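Local coordinates for uncharacterized protein (Trypanosoma congolense, PDB 4E40) that is a helical-bundle cell-surface receptor of the haptoglobin-hemoglobin receptor family, probably capturing hemoglobin-bearing ligands so that the parasite can take up heme, at residues 9-12 with 13-16; 62-65 with 66-70; 117-120 with 121-125; 128-131 with 132-136; 150-153 with 154-157. All coordinates share one frame; numbering follows the deposited sequence.

Interaction 1: 9-12 with 13-16; sequences LEDS and DDVA. Unlike the reference sequence in segment 9-12: E10 (reference Lys), S12 (reference Ala). Unlike the reference sequence in segment 13-16: D14 (reference Glu).
D11 and D14 meet at the start of helix 12-26, where D11 is the N-cap. A chi1 of 52° sets the D11 carboxylate between its own backbone N and carbonyl carbon and swings OD2 over the first turn. There OD2 accepts from the backbone N of D14 at 2.9 Å, with the donor nearly in line with the C-O bond. Aspartate suits the place because its short arm reaches a first-turn amide N-H, which has no preceding helical carbonyl to bond to.

D14 answers in the reverse direction. Its CG is anti to its own carbonyl carbon (chi1 -74°), which turns the carboxylate back toward the incoming chain; OD2 then takes the backbone N of E10 at 3.3 Å through its anti lone pair. The two carboxylates lie close, D11 OD2 being 3.7 Å from D14 OD1, with their planes 42° apart. This crowding of negative charge is probably eased by the helix N terminus.

Beneath the polar layer, L9 and V15 cross at about a right angle, L9 CB lying 4.0 Å from V15 CG2. Both are buried against L144 of helix 82-147, so branched aliphatic chains fit here. One water bridges the two aspartates, donating to D11 OD1 at 2.7 Å and to D14 OD1 at 3.0 Å.

Interaction 2: 62-65 with 66-70; sequences AAVE and RASAA. Unlike the reference sequence in segment 62-65: V64 (reference Ala).
A62 sits one helical turn before R66, and its carbonyl O accepts from R66 N at 3.0 Å. The methyl of A62 is small, and the arginine chain runs back beside this turn, with CG 3.5 Å from A62 O. At A63 the guanidinium arrives: a bend at chi3 (-96°) folds it back so that one face looks onto the backbone, with A63 CA 3.4 Å above its plane and toward the rim. R66 NH1 comes to 4.0 Å from A63 CB, while R66 NH2 forms a salt bridge with E241 of helix 192-246. The arginine thus lies flat against its own helix while clasping another, in an elongated helical bundle where A63 and A67 pack on A237.

V64 turns to helix 82-147, touching A94, H95 and L98, where a compact branched chain fits the interface. Its carbonyl O receives S68 N at 2.8 Å. S68 OG lies 3.3 Å from V64 O and near H95 NE2; both bonds are weak, and its one proton may go to either. E65 lies on the exposed side; its O accepts from A69 N at 2.8 Å, and its bent side chain brings OE1 to 4.1 Å from S68 CB.

Interaction 3: 117-120 with 121-125; sequences ELTA and GATEH
T123 doubles its hold on T119: both its backbone N and its OG1 donate to T119 O, each at 2.8 Å, from opposite faces of the carbonyl plane. The hydroxyl gets there because OG1 is anti to its own carbonyl carbon (chi1 -60°). On this closely packed side A122 CB is 3.3 Å from L118 O, and the side chains of T119, A122 and T123 touch helix 28-73, T119 on A39 and N43 and the other two on L36. Threonine and alanine suit such an interface within the helical bundle, being narrow; T119 also ties its own OG1 back to I115 O. Its side chain is about 6 Å from that of R42, a heme b-binding residue of this protein, though no heme is bound in this model.

The solvent side is looser. A120 and E124 are exposed, and the backbone bond from E124 N to A120 O is longer, at 3.2 Å. A water donates to A120 O and to E124 OE2, which also pairs with K127. Beside the neighbouring helix, then, the T123 hydroxyl finds its acceptor in its own helix, whereas outside the charge of E124 is probably eased by K127 and the water.

Interaction 4: 128-131 with 132-136; sequences GAKA and NGDAS
N132 folds its carboxamide back over the carbonyl of G128, one turn earlier in helix 82-147. With CG anti to its own carbonyl carbon (chi1 -77°), ND2 donates to G128 O at 2.9 Å from above the carbonyl plane, well off a lone pair. The backbone N of N132 reaches the same oxygen at 3.0 Å from the opposite face, so two N-H groups of one residue grip G128 O. An asparagine is short enough to turn back this way while its side chain also packs on T194, S197 and I198 of helix 192-246. S136 repeats the pattern a turn later, its OG donating to N132 O at 2.9 Å.

Elsewhere around the helix K130 and D134 form an i to i+4 salt bridge, K130 NZ lying 3.0 Å from D134 OD2. The lysine runs extended to CE and then bends at chi4 (50°), which tips the ammonium toward the syn lone pair of the carboxylate. NZ also bonds S29 OG at the start of helix 28-73, and D134 touches S29.

G133 is buried, and its N donates to A129 O at 2.8 Å; a CB here would stand tight against that oxygen, so a residue without one sits well. Pairing opposite charges within one helix probably steadies the lysine ammonium and balances the aspartate, while the asparagine amide and the serine hydroxyl each donate to a carbonyl of the preceding turn.

Interaction 5: 150-153 with 154-157; sequences SENQ and YVKE. Unlike the reference sequence in segment 150-153: N152 (reference Asp). Unlike the reference sequence in segment 154-157: E157 (reference Lys).
A chi1 of 174° puts the N152 amide opposite its own backbone N and over Y154 and V155, in the first turn of helix 153-160, where N152 is the N-cap. OD1 accepts from V155 N at 3.2 Å along a nearly straight N-H line, the donor standing above the carbonyl plane. A second bond, from Y154 N to the same OD1, is weak because of its bent N-H angle. Asparagine suits this place because its short side chain holds a carbonyl oxygen over two opening amides. The cap's own carbonyl O then starts the regular helical bonding by accepting from K156 N at 2.9 Å.

Just before it, S150 makes an ST turn: OG accepts from N152 N and helps fix the cap residue. The same serine lies against the helix, with CB 3.6 Å from V155 CG1. V155 is held between the two polar residues, since its other methyl, CG2, reaches N152 CG at 3.6 Å; this buried valine also touches V15 of helix 12-26.

K156 passes by S150, its CE 3.5 Å from S150 O, before its end leads away. On the exposed side Q153 runs alongside Y154, pointing the same way. Its CG occupies the position between backbone N and carbonyl carbon (chi1 71°), the extended chain then keeping the amide plane stacked within 9° of the ring plane. Q153 CG is centred over one face of the Y154 ring, 4.1 Å from its centroid in a CH-pi contact.

How the interactions relate
Each interaction joins neighbouring turns of one continuous piece of chain, so none closes a long loop; they follow one another in series without nesting or crossing. Interaction 1 starts helix 12-26 and interaction 5 starts helix 153-160; although far apart in sequence, these two caps touch, their centres about 9 Å apart, and the C19-C162 disulfide links the same region. Interaction 2 lies on helix 28-73 at the opposite end of the bundle, its centre about 87 Å from that of interaction 5. Interactions 3 and 4 are successive sections of helix 82-147, about 17 Å apart between centres, where that helix packs on helices 28-73 and 192-246.

Interaction 1: 9-12 with 13-16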
loop_
_atom_site.group_PDB
_atom_site.type_symbol
_atom_site.label_atom_id
_atom_site.label_comp_id
_atom_site.label_asym_id
_atom_site.label_seq_id
_atom_site.Cartn_x
_atom_site.Cartn_y
_atom_site.Cartn_z
ATOM N N LEU A 9 34.204 -15.083 -15.831
ATOM C CA LEU A 9 33.886 -16.117 -14.812
ATOM C C LEU A 9 35.099 -17.062 -14.811
ATOM O O LEU A 9 35.562 -17.498 -15.881
ATOM C CB LEU A 9 32.563 -16.823 -15.162
ATOM C CG LEU A 9 31.314 -15.890 -15.178
ATOM C CD1 LEU A 9 30.092 -16.508 -15.824
ATOM C CD2 LEU A 9 30.979 -15.462 -13.753
ATOM N N GLU A 10 35.620 -17.335 -13.624
ATOM C CA GLU A 10 36.974 -17.895 -13.491
ATOM C C GLU A 10 36.950 -19.408 -13.285
ATOM O O GLU A 10 37.963 -20.090 -13.467
ATOM C CB GLU A 10 37.621 -17.213 -12.279
ATOM C CG GLU A 10 39.078 -17.452 -12.070
ATOM C CD GLU A 10 39.627 -16.852 -10.757
ATOM O OE1 GLU A 10 38.873 -16.282 -9.948
ATOM O OE2 GLU A 10 40.852 -16.937 -10.535
ATOM N N ASP A 11 35.816 -19.931 -12.815
ATOM C CA ASP A 11 35.769 -21.343 -12.452
ATOM C C ASP A 11 34.323 -21.848 -12.463
ATOM O O ASP A 11 33.406 -21.058 -12.670
ATOM C CB ASP A 11 36.441 -21.609 -11.107
ATOM C CG ASP A 11 35.923 -20.704 -10.008
ATOM O OD1 ASP A 11 36.807 -20.150 -9.243
ATOM O OD2 ASP A 11 34.714 -20.690 -9.799
ATOM N N SER A 12 34.147 -23.145 -12.278
ATOM C CA SER A 12 32.793 -23.755 -12.321
ATOM C C SER A 12 31.853 -23.133 -11.319
ATOM O O SER A 12 30.670 -22.902 -11.623
ATOM C CB SER A 12 32.865 -25.255 -11.982
ATOM O OG SER A 12 33.764 -25.898 -12.902
ATOM N N ASP A 13 32.333 -22.913 -10.088
ATOM C CA ASP A 13 31.464 -22.299 -9.055
ATOM C C ASP A 13 31.036 -20.866 -9.433
ATOM O O ASP A 13 29.869 -20.506 -9.161
ATOM C CB ASP A 13 32.177 -22.315 -7.701
ATOM C CG ASP A 13 32.192 -23.653 -7.069
ATOM O OD1 ASP A 13 31.312 -24.533 -7.340
ATOM O OD2 ASP A 13 33.047 -23.871 -6.150
ATOM N N ASP A 14 31.891 -20.071 -10.079
ATOM C CA ASP A 14 31.475 -18.734 -10.503
ATOM C C ASP A 14 30.391 -18.854 -11.562
ATOM O O ASP A 14 29.433 -18.083 -11.559
ATOM C CB ASP A 14 32.581 -17.881 -11.099
ATOM C CG ASP A 14 33.571 -17.343 -10.056
ATOM O OD1 ASP A 14 33.335 -17.410 -8.859
ATOM O OD2 ASP A 14 34.602 -16.846 -10.545
ATOM N N VAL A 15 30.556 -19.828 -12.478
ATOM C CA VAL A 15 29.526 -20.001 -13.516
ATOM C C VAL A 15 28.182 -20.395 -12.879
ATOM O O VAL A 15 27.143 -19.806 -13.240
ATOM C CB VAL A 15 29.955 -21.037 -14.603
ATOM C CG1 VAL A 15 28.779 -21.149 -15.578
ATOM C CG2 VAL A 15 31.167 -20.515 -15.351
ATOM N N ALA A 16 28.176 -21.316 -11.915
ATOM C CA ALA A 16 26.920 -21.727 -11.272
ATOM C C ALA A 16 26.321 -20.556 -10.543
ATOM O O ALA A 16 25.116 -20.337 -10.557
ATOM C CB ALA A 16 27.183 -22.888 -10.306
HETATM O O HOH W 1 36.012 -18.125 -7.723
#

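Interaction 2: 62-65 with 66-70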
loop_
_atom_site.group_PDB
_atom_site.type_symbol
_atom_site.label_atom_id
_atom_site.label_comp_id
_atom_site.label_asym_id
_atom_site.label_seq_id
_atom_site.Cartn_x
_atom_site.Cartn_y
_atom_site.Cartn_z
ATOM N N ALA A 62 -27.804 15.857 8.146
ATOM C CA ALA A 62 -29.279 15.871 8.031
ATOM C C ALA A 62 -29.952 15.634 9.384
ATOM O O ALA A 62 -30.856 16.401 9.797
ATOM C CB ALA A 62 -29.765 14.834 7.026
ATOM N N ALA A 63 -29.438 14.647 10.126
ATOM C CA ALA A 63 -29.960 14.369 11.494
ATOM C C ALA A 63 -29.845 15.534 12.452
ATOM O O ALA A 63 -30.828 15.867 13.125
ATOM C CB ALA A 63 -29.280 13.102 12.114
ATOM N N VAL A 64 -28.686 16.187 12.521
ATOM C CA VAL A 64 -28.486 17.307 13.437
ATOM C C VAL A 64 -29.419 18.462 13.075
ATOM O O VAL A 64 -29.981 19.091 13.946
ATOM C CB VAL A 64 -27.013 17.723 13.471
ATOM C CG1 VAL A 64 -26.849 19.020 14.225
ATOM C CG2 VAL A 64 -26.296 16.610 14.243
ATOM N N GLU A 65 -29.622 18.665 11.776
ATOM C CA GLU A 65 -30.527 19.764 11.449
ATOM C C GLU A 65 -31.973 19.469 11.801
ATOM O O GLU A 65 -32.714 20.401 12.214
ATOM C CB GLU A 65 -30.282 20.243 9.995
ATOM C CG GLU A 65 -28.889 20.870 9.767
ATOM C CD GLU A 65 -28.442 21.901 10.836
ATOM O OE1 GLU A 65 -29.177 22.851 11.162
ATOM O OE2 GLU A 65 -27.350 21.737 11.419
ATOM N N ARG A 66 -32.409 18.222 11.661
ATOM C CA ARG A 66 -33.736 17.818 12.133
ATOM C C ARG A 66 -33.837 18.003 13.647
ATOM O O ARG A 66 -34.870 18.488 14.169
ATOM C CB ARG A 66 -34.050 16.414 11.724
ATOM C CG ARG A 66 -34.310 16.340 10.210
ATOM C CD ARG A 66 -34.857 14.962 9.819
ATOM N NE ARG A 66 -33.799 14.090 9.366
ATOM C CZ ARG A 66 -33.203 13.168 10.107
ATOM N NH1 ARG A 66 -32.245 12.461 9.549
ATOM N NH2 ARG A 66 -33.552 12.963 11.388
ATOM N N ALA A 67 -32.748 17.660 14.352
ATOM C CA ALA A 67 -32.789 17.853 15.806
ATOM C C ALA A 67 -32.875 19.366 16.160
ATOM O O ALA A 67 -33.640 19.747 17.085
ATOM C CB ALA A 67 -31.559 17.171 16.448
ATOM N N SER A 68 -32.122 20.211 15.438
ATOM C CA SER A 68 -32.087 21.665 15.655
ATOM C C SER A 68 -33.469 22.243 15.373
ATOM O O SER A 68 -33.953 23.118 16.125
ATOM C CB SER A 68 -31.082 22.340 14.756
ATOM O OG SER A 68 -29.760 22.076 15.237
ATOM N N ALA A 69 -34.113 21.705 14.325
ATOM C CA ALA A 69 -35.502 22.154 14.022
ATOM C C ALA A 69 -36.488 21.819 15.163
ATOM O O ALA A 69 -37.362 22.647 15.486
ATOM C CB ALA A 69 -35.977 21.655 12.667
ATOM N N ALA A 70 -36.307 20.638 15.806
ATOM C CA ALA A 70 -37.112 20.203 16.980
ATOM C C ALA A 70 -36.911 21.127 18.184
ATOM O O ALA A 70 -37.903 21.557 18.819
ATOM C CB ALA A 70 -36.864 18.726 17.314
#

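Interaction 3: 117-120 with 121-125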
loop_
_atom_site.group_PDB
_atom_site.type_symbol
_atom_site.label_atom_id
_atom_site.label_comp_id
_atom_site.label_asym_id
_atom_site.label_seq_id
_atom_site.Cartn_x
_atom_site.Cartn_y
_atom_site.Cartn_z
ATOM N N GLU A 117 -1.133 8.266 -2.203
ATOM C CA GLU A 117 0.291 8.678 -2.352
ATOM C C GLU A 117 1.257 7.480 -2.306
ATOM O O GLU A 117 2.186 7.340 -3.155
ATOM C CB GLU A 117 0.648 9.697 -1.231
ATOM C CG GLU A 117 2.153 10.072 -1.198
ATOM C CD GLU A 117 2.605 10.596 0.195
ATOM O OE1 GLU A 117 1.836 10.530 1.205
ATOM O OE2 GLU A 117 3.757 11.070 0.300
ATOM N N LEU A 118 1.009 6.561 -1.370
ATOM C CA LEU A 118 1.916 5.396 -1.163
ATOM C C LEU A 118 1.832 4.479 -2.334
ATOM O O LEU A 118 2.868 3.919 -2.756
ATOM C CB LEU A 118 1.454 4.624 0.089
ATOM C CG LEU A 118 1.838 5.379 1.379
ATOM C CD1 LEU A 118 1.043 4.716 2.484
ATOM C CD2 LEU A 118 3.322 5.175 1.629
ATOM N N THR A 119 0.625 4.329 -2.882
ATOM C CA THR A 119 0.465 3.378 -4.004
ATOM C C THR A 119 1.101 3.921 -5.277
ATOM O O THR A 119 1.726 3.178 -6.053
ATOM C CB THR A 119 -1.017 3.024 -4.210
ATOM O OG1 THR A 119 -1.496 2.432 -3.003
ATOM C CG2 THR A 119 -1.160 1.991 -5.342
ATOM N N ALA A 120 0.995 5.245 -5.495
ATOM C CA ALA A 120 1.682 5.872 -6.648
ATOM C C ALA A 120 3.198 5.714 -6.523
ATOM O O ALA A 120 3.901 5.372 -7.509
ATOM C CB ALA A 120 1.276 7.381 -6.722
ATOM N N GLY A 121 3.723 5.877 -5.303
ATOM C CA GLY A 121 5.190 5.685 -5.112
ATOM C C GLY A 121 5.556 4.227 -5.316
ATOM O O GLY A 121 6.579 3.936 -5.945
ATOM N N ALA A 122 4.766 3.293 -4.809
ATOM C CA ALA A 122 5.057 1.876 -4.885
ATOM C C ALA A 122 5.044 1.477 -6.342
ATOM O O ALA A 122 5.871 0.626 -6.785
ATOM C CB ALA A 122 3.977 1.109 -4.139
ATOM N N THR A 123 4.099 2.000 -7.090
ATOM C CA THR A 123 4.029 1.714 -8.533
ATOM C C THR A 123 5.340 2.077 -9.229
ATOM O O THR A 123 5.829 1.298 -10.058
ATOM C CB THR A 123 2.790 2.381 -9.190
ATOM O OG1 THR A 123 1.636 1.854 -8.537
ATOM C CG2 THR A 123 2.758 2.087 -10.665
ATOM N N GLU A 124 5.917 3.245 -8.856
ATOM C CA GLU A 124 7.166 3.671 -9.437
ATOM C C GLU A 124 8.306 2.784 -8.988
ATOM O O GLU A 124 9.166 2.463 -9.816
ATOM C CB GLU A 124 7.498 5.146 -9.081
ATOM C CG GLU A 124 6.547 6.139 -9.729
ATOM C CD GLU A 124 6.406 5.947 -11.225
ATOM O OE1 GLU A 124 7.473 5.831 -11.890
ATOM O OE2 GLU A 124 5.222 5.785 -11.686
ATOM N N HIS A 125 8.291 2.349 -7.716
ATOM C CA HIS A 125 9.358 1.386 -7.319
ATOM C C HIS A 125 9.271 0.083 -8.086
ATOM O O HIS A 125 10.324 -0.505 -8.460
ATOM C CB HIS A 125 9.313 1.114 -5.802
ATOM C CG HIS A 125 9.675 2.338 -4.964
ATOM N ND1 HIS A 125 10.806 3.022 -5.176
ATOM C CD2 HIS A 125 9.025 2.971 -3.913
ATOM C CE1 HIS A 125 10.857 4.092 -4.329
ATOM N NE2 HIS A 125 9.807 4.034 -3.547
HETATM O O HOH W 2 2.935 5.912 -10.108
#

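Interaction 4: 128-131 with 132-136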
loop_
_atom_site.group_PDB
_atom_site.type_symbol
_atom_site.label_atom_id
_atom_site.label_comp_id
_atom_site.label_asym_id
_atom_site.label_seq_id
_atom_site.Cartn_x
_atom_site.Cartn_y
_atom_site.Cartn_z
ATOM N N GLY A 128 10.667 0.616 -11.584
ATOM C CA GLY A 128 12.144 0.697 -11.549
ATOM C C GLY A 128 12.844 -0.623 -11.280
ATOM O O GLY A 128 13.830 -0.963 -11.989
ATOM N N ALA A 129 12.277 -1.425 -10.354
ATOM C CA ALA A 129 12.866 -2.751 -10.050
ATOM C C ALA A 129 12.784 -3.592 -11.322
ATOM O O ALA A 129 13.799 -4.217 -11.715
ATOM C CB ALA A 129 12.120 -3.394 -8.886
ATOM N N LYS A 130 11.631 -3.629 -11.990
ATOM C CA LYS A 130 11.514 -4.404 -13.246
ATOM C C LYS A 130 12.487 -3.948 -14.310
ATOM O O LYS A 130 13.130 -4.778 -14.950
ATOM C CB LYS A 130 10.079 -4.322 -13.785
ATOM C CG LYS A 130 9.965 -4.916 -15.185
ATOM C CD LYS A 130 8.512 -4.813 -15.629
ATOM C CE LYS A 130 8.352 -5.341 -17.059
ATOM N NZ LYS A 130 8.991 -6.707 -17.248
ATOM N N ALA A 131 12.596 -2.629 -14.540
ATOM C CA ALA A 131 13.420 -2.152 -15.657
ATOM C C ALA A 131 14.871 -2.568 -15.403
ATOM O O ALA A 131 15.577 -3.026 -16.331
ATOM C CB ALA A 131 13.296 -0.648 -15.765
ATOM N N ASN A 132 15.317 -2.410 -14.146
ATOM C CA ASN A 132 16.725 -2.693 -13.798
ATOM C C ASN A 132 17.005 -4.213 -13.690
ATOM O O ASN A 132 18.082 -4.674 -14.109
ATOM C CB ASN A 132 17.084 -1.958 -12.513
ATOM C CG ASN A 132 17.320 -0.486 -12.749
ATOM O OD1 ASN A 132 18.290 -0.111 -13.352
ATOM N ND2 ASN A 132 16.387 0.332 -12.353
ATOM N N GLY A 133 16.044 -5.010 -13.216
ATOM C CA GLY A 133 16.174 -6.474 -13.239
ATOM C C GLY A 133 16.215 -7.025 -14.637
ATOM O O GLY A 133 17.123 -7.823 -14.932
ATOM N N ASP A 134 15.373 -6.518 -15.526
ATOM C CA ASP A 134 15.413 -6.997 -16.931
ATOM C C ASP A 134 16.715 -6.618 -17.604
ATOM O O ASP A 134 17.351 -7.448 -18.280
ATOM C CB ASP A 134 14.242 -6.407 -17.709
ATOM C CG ASP A 134 12.934 -7.023 -17.348
ATOM O OD1 ASP A 134 12.848 -8.048 -16.630
ATOM O OD2 ASP A 134 11.890 -6.451 -17.785
ATOM N N ALA A 135 17.163 -5.384 -17.381
ATOM C CA ALA A 135 18.361 -4.906 -18.087
ATOM C C ALA A 135 19.578 -5.633 -17.583
ATOM O O ALA A 135 20.445 -5.997 -18.380
ATOM C CB ALA A 135 18.556 -3.412 -17.872
ATOM N N SER A 136 19.700 -5.744 -16.266
ATOM C CA SER A 136 20.875 -6.465 -15.759
ATOM C C SER A 136 20.817 -7.958 -16.063
ATOM O O SER A 136 21.882 -8.566 -16.266
ATOM C CB SER A 136 21.135 -6.125 -14.288
ATOM O OG SER A 136 20.083 -6.615 -13.484
#

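Interaction 5: 150-153 with 154-157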
loop_
_atom_site.group_PDB
_atom_site.type_symbol
_atom_site.label_atom_id
_atom_site.label_comp_id
_atom_site.label_asym_id
_atom_site.label_seq_id
_atom_site.Cartn_x
_atom_site.Cartn_y
_atom_site.Cartn_z
ATOM N N SER A 150 34.720 -20.015 -23.339
ATOM C CA SER A 150 35.945 -20.013 -22.536
ATOM C C SER A 150 36.949 -21.105 -22.941
ATOM O O SER A 150 36.566 -22.253 -23.245
ATOM C CB SER A 150 35.627 -20.204 -21.058
ATOM O OG SER A 150 36.783 -20.018 -20.306
ATOM N N GLU A 151 38.226 -20.739 -22.865
ATOM C CA GLU A 151 39.355 -21.667 -23.014
ATOM C C GLU A 151 39.519 -22.543 -21.780
ATOM O O GLU A 151 40.155 -23.593 -21.840
ATOM C CB GLU A 151 40.668 -20.900 -23.223
ATOM C CG GLU A 151 40.609 -19.796 -24.267
ATOM C CD GLU A 151 41.042 -20.266 -25.634
ATOM O OE1 GLU A 151 42.070 -19.737 -26.106
ATOM O OE2 GLU A 151 40.371 -21.155 -26.224
ATOM N N ASN A 152 38.950 -22.106 -20.646
ATOM C CA ASN A 152 39.005 -22.911 -19.456
ATOM C C ASN A 152 37.900 -23.960 -19.634
ATOM O O ASN A 152 36.703 -23.615 -19.662
ATOM C CB ASN A 152 38.797 -22.001 -18.216
ATOM C CG ASN A 152 38.699 -22.772 -16.926
ATOM O OD1 ASN A 152 38.198 -23.886 -16.884
ATOM N ND2 ASN A 152 39.216 -22.185 -15.861
ATOM N N GLN A 153 38.275 -25.233 -19.775
ATOM C CA GLN A 153 37.310 -26.294 -20.068
ATOM C C GLN A 153 36.219 -26.437 -18.982
ATOM O O GLN A 153 35.073 -26.765 -19.314
ATOM C CB GLN A 153 38.006 -27.668 -20.299
ATOM C CG GLN A 153 38.582 -28.243 -18.994
ATOM C CD GLN A 153 38.893 -29.745 -19.002
ATOM O OE1 GLN A 153 40.055 -30.135 -18.932
ATOM N NE2 GLN A 153 37.850 -30.588 -19.030
ATOM N N TYR A 154 36.563 -26.162 -17.705
ATOM C CA TYR A 154 35.605 -26.310 -16.600
ATOM C C TYR A 154 34.554 -25.157 -16.675
ATOM O O TYR A 154 33.386 -25.374 -16.433
ATOM C CB TYR A 154 36.274 -26.282 -15.206
ATOM C CG TYR A 154 37.342 -27.326 -15.042
ATOM C CD1 TYR A 154 36.986 -28.654 -14.845
ATOM C CD2 TYR A 154 38.672 -26.982 -15.125
ATOM C CE1 TYR A 154 37.959 -29.657 -14.749
ATOM C CE2 TYR A 154 39.674 -27.966 -15.026
ATOM C CZ TYR A 154 39.298 -29.292 -14.826
ATOM O OH TYR A 154 40.247 -30.279 -14.741
ATOM N N VAL A 155 35.024 -23.962 -16.968
ATOM C CA VAL A 155 34.121 -22.815 -17.177
ATOM C C VAL A 155 33.193 -23.090 -18.351
ATOM O O VAL A 155 31.972 -22.947 -18.240
ATOM C CB VAL A 155 34.896 -21.508 -17.379
ATOM C CG1 VAL A 155 34.004 -20.387 -17.871
ATOM C CG2 VAL A 155 35.606 -21.093 -16.086
ATOM N N LYS A 156 33.792 -23.545 -19.469
ATOM C CA LYS A 156 32.976 -23.762 -20.680
ATOM C C LYS A 156 31.894 -24.831 -20.430
ATOM O O LYS A 156 30.754 -24.652 -20.800
ATOM C CB LYS A 156 33.884 -24.185 -21.864
ATOM C CG LYS A 156 33.053 -24.684 -23.036
ATOM C CD LYS A 156 33.965 -25.377 -24.049
ATOM C CE LYS A 156 34.427 -24.384 -25.095
ATOM N NZ LYS A 156 34.435 -25.028 -26.457
ATOM N N GLU A 157 32.274 -25.942 -19.811
ATOM C CA GLU A 157 31.404 -27.000 -19.457
ATOM C C GLU A 157 30.283 -26.535 -18.539
ATOM O O GLU A 157 29.091 -26.800 -18.768
ATOM C CB GLU A 157 32.192 -28.189 -18.866
ATOM C CG GLU A 157 31.304 -29.353 -18.455
ATOM C CD GLU A 157 30.403 -29.828 -19.595
ATOM O OE1 GLU A 157 29.239 -30.252 -19.329
ATOM O OE2 GLU A 157 30.855 -29.763 -20.768
#